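Local atomic coordinates of putative laminarinase (Phanerochaete chrysosporium, PDB entry 2W39), a protein that probably hydrolyses beta-1,3-glucosidic bonds of laminarin and related beta-glucans as a secreted glycoside hydrolase of family 16. Residues 100-105 and 247-252. Residues are numbered along the deposited sequence; the frame is centred on the assembly and turned at random.
With LGC (D-glucono-1,5-lactone), chain D; BGC (beta-D-glucopyranose), chain B.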
loop_
_atom_site.group_PDB
_atom_site.type_symbol
_atom_site.label_atom_id
_atom_site.label_comp_id
_atom_site.label_asym_id
_atom_site.label_seq_id
_atom_site.Cartn_x
_atom_site.Cartn_y
_atom_site.Cartn_z
ATOM N N PRO A 100 -1.743 -4.442 -5.697
ATOM C CA PRO A 100 -1.132 -4.449 -4.375
ATOM C C PRO A 100 -1.359 -3.120 -3.657
ATOM O O PRO A 100 -1.537 -2.087 -4.311
ATOM C CB PRO A 100 0.352 -4.610 -4.689
ATOM C CG PRO A 100 0.534 -3.868 -6.007
ATOM C CD PRO A 100 -0.768 -4.078 -6.749
ATOM N N ALA A 101 -1.319 -3.143 -2.329
ATOM C CA ALA A 101 -1.385 -1.916 -1.558
ATOM C C ALA A 101 -0.717 -2.051 -0.201
ATOM O O ALA A 101 -0.754 -3.118 0.425
ATOM C CB ALA A 101 -2.844 -1.466 -1.388
ATOM N N ALA A 102 -0.128 -0.939 0.244
ATOM C CA ALA A 102 0.296 -0.759 1.643
ATOM C C ALA A 102 -0.383 0.539 2.077
ATOM O O ALA A 102 -0.243 1.582 1.422
ATOM C CB ALA A 102 1.813 -0.661 1.767
ATOM N N TRP A 103 -1.148 0.474 3.162
ATOM C CA TRP A 103 -2.085 1.542 3.472
ATOM C C TRP A 103 -2.474 1.492 4.931
ATOM O O TRP A 103 -2.092 0.581 5.655
ATOM C CB TRP A 103 -3.288 1.461 2.518
ATOM C CG TRP A 103 -4.047 0.181 2.488
ATOM C CD1 TRP A 103 -3.596 -1.055 2.076
ATOM C CD2 TRP A 103 -5.448 0.034 2.719
ATOM N NE1 TRP A 103 -4.628 -1.968 2.096
ATOM C CE2 TRP A 103 -5.777 -1.322 2.480
ATOM C CE3 TRP A 103 -6.460 0.918 3.102
ATOM C CZ2 TRP A 103 -7.075 -1.801 2.593
ATOM C CZ3 TRP A 103 -7.755 0.436 3.204
ATOM C CH2 TRP A 103 -8.041 -0.913 2.966
ATOM N N GLU A 104 -3.252 2.489 5.336
ATOM C CA GLU A 104 -3.815 2.520 6.689
ATOM C C GLU A 104 -5.273 2.898 6.603
ATOM O O GLU A 104 -5.668 3.735 5.780
ATOM C CB GLU A 104 -3.110 3.537 7.601
ATOM C CG GLU A 104 -1.635 3.293 7.740
ATOM C CD GLU A 104 -0.976 4.204 8.761
ATOM O OE1 GLU A 104 -1.626 5.155 9.241
ATOM O OE2 GLU A 104 0.219 3.961 9.085
ATOM N N THR A 105 -6.080 2.291 7.466
ATOM C CA THR A 105 -7.479 2.684 7.581
ATOM C C THR A 105 -8.063 2.194 8.896
ATOM O O THR A 105 -7.405 1.465 9.650
ATOM C CB THR A 105 -8.304 2.151 6.374
ATOM O OG1 THR A 105 -9.551 2.847 6.312
ATOM C CG2 THR A 105 -8.569 0.652 6.502
ATOM N N ILE A 247 -2.374 -0.637 10.048
ATOM C CA ILE A 247 -1.581 -0.765 8.823
ATOM C C ILE A 247 -1.979 -2.065 8.119
ATOM O O ILE A 247 -2.082 -3.125 8.766
ATOM C CB ILE A 247 -0.069 -0.784 9.161
ATOM C CG1 ILE A 247 0.358 0.578 9.709
ATOM C CG2 ILE A 247 0.777 -1.203 7.943
ATOM C CD1 ILE A 247 1.729 0.606 10.391
ATOM N N ILE A 248 -2.245 -1.966 6.819
ATOM C CA ILE A 248 -2.649 -3.108 5.993
ATOM C C ILE A 248 -1.697 -3.236 4.813
ATOM O O ILE A 248 -1.339 -2.237 4.178
ATOM C CB ILE A 248 -4.124 -2.976 5.519
ATOM C CG1 ILE A 248 -5.050 -2.855 6.740
ATOM C CG2 ILE A 248 -4.528 -4.178 4.630
ATOM C CD1 ILE A 248 -6.509 -2.619 6.389
ATOM N N ILE A 249 -1.281 -4.467 4.528
ATOM C CA ILE A 249 -0.488 -4.774 3.341
ATOM C C ILE A 249 -1.160 -5.951 2.651
ATOM O O ILE A 249 -1.413 -6.976 3.286
ATOM C CB ILE A 249 0.987 -5.107 3.667
ATOM C CG1 ILE A 249 1.612 -3.991 4.508
ATOM C CG2 ILE A 249 1.757 -5.345 2.372
ATOM C CD1 ILE A 249 2.976 -4.366 5.110
ATOM N N ASN A 250 -1.492 -5.802 1.368
ATOM C CA ASN A 250 -2.300 -6.819 0.690
ATOM C C ASN A 250 -1.976 -6.934 -0.776
ATOM O O ASN A 250 -1.285 -6.089 -1.349
ATOM C CB ASN A 250 -3.811 -6.531 0.860
ATOM C CG ASN A 250 -4.249 -5.320 0.077
ATOM O OD1 ASN A 250 -4.034 -4.186 0.514
ATOM N ND2 ASN A 250 -4.825 -5.538 -1.108
ATOM N N LEU A 251 -2.529 -7.980 -1.375
ATOM C CA LEU A 251 -2.509 -8.133 -2.820
ATOM C C LEU A 251 -3.852 -8.714 -3.244
ATOM O O LEU A 251 -4.188 -9.843 -2.882
ATOM C CB LEU A 251 -1.371 -9.064 -3.231
ATOM C CG LEU A 251 -1.386 -9.528 -4.696
ATOM C CD1 LEU A 251 -1.281 -8.353 -5.672
ATOM C CD2 LEU A 251 -0.275 -10.550 -4.932
ATOM N N THR A 252 -4.628 -7.927 -3.986
ATOM C CA THR A 252 -5.818 -8.448 -4.643
ATOM C C THR A 252 -5.587 -8.507 -6.159
ATOM O O THR A 252 -4.515 -8.115 -6.649
ATOM C CB THR A 252 -7.117 -7.677 -4.235
ATOM O OG1 THR A 252 -8.232 -8.483 -4.644
ATOM C CG2 THR A 252 -7.211 -6.285 -4.838
HETATM C C1 LGC D . -8.606 2.193 -1.766
HETATM C C2 LGC D . -9.963 1.705 -1.356
HETATM O O5 LGC D . -7.370 1.488 -1.431
HETATM O O1 LGC D . -8.512 3.219 -2.422
HETATM O O2 LGC D . -10.683 2.742 -0.661
HETATM C C3 LGC D . -9.852 0.428 -0.513
HETATM O O3 LGC D . -11.106 -0.275 -0.521
HETATM C C4 LGC D . -8.732 -0.461 -1.053
HETATM O O4 LGC D . -8.774 -1.759 -0.468
HETATM C C5 LGC D . -7.415 0.236 -0.732
HETATM C C6 LGC D . -6.155 -0.546 -1.094
HETATM O O6 LGC D . -6.133 -0.944 -2.473
HETATM C C2 BGC B . -9.706 1.704 -1.728
HETATM C C3 BGC B . -9.774 0.586 -0.685
HETATM C C4 BGC B . -8.748 -0.475 -1.047
HETATM C C5 BGC B . -7.378 0.155 -0.844
HETATM C C6 BGC B . -6.259 -0.852 -1.079
HETATM C C1 BGC B . -8.286 2.076 -2.204
HETATM O O1 BGC B . -8.256 2.082 -3.644
HETATM O O2 BGC B . -10.358 2.877 -1.216
HETATM O O3 BGC B . -11.099 0.029 -0.612
HETATM O O4 BGC B . -8.890 -1.634 -0.228
HETATM O O5 BGC B . -7.188 1.267 -1.734
HETATM O O6 BGC B . -6.005 -0.969 -2.484
#
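W103 lies flat between a sugar and I248. Two sugars modelled in one overlapping position, the glucono-lactone (LGC) and a glucose (BGC), place C6 3.6 Å above one face of the W103 indole, that of LGC over its centre and that of BGC toward the rim. Against the opposite face, offset toward the rim, I248 makes a CH-pi contact, its CB 3.9 Å from the centroid of the five-membered ring. NE1 of W103 donates a 2.8 Å hydrogen bond to N250 OD1, bent to 144° at the hydrogen, with the amide plane turned 74° from the ring. CG of W103 stands between the backbone N and the carbonyl carbon (chi1 57°), 4.0 Å from I248 O. A101 CB also touches the sugar, 3.4 Å from LGC C6. Beneath these side chains, antiparallel strands of the GH16 beta-sandwich pair A101 with N250 and W103 with I248 through four backbone hydrogen bonds, lining the substrate cleft. An alanine at W103 would probably take away the indole face under the sugar, leave N250 OD1 without its indole donor and open a gap over I248. On the other side of the sheet, I247 CG1 packs 3.4 Å from E104 OE2, which is hydrogen-bonded to H83. Farther out, R73 touches W103, I248 and N250, while W289 donates to N250 O.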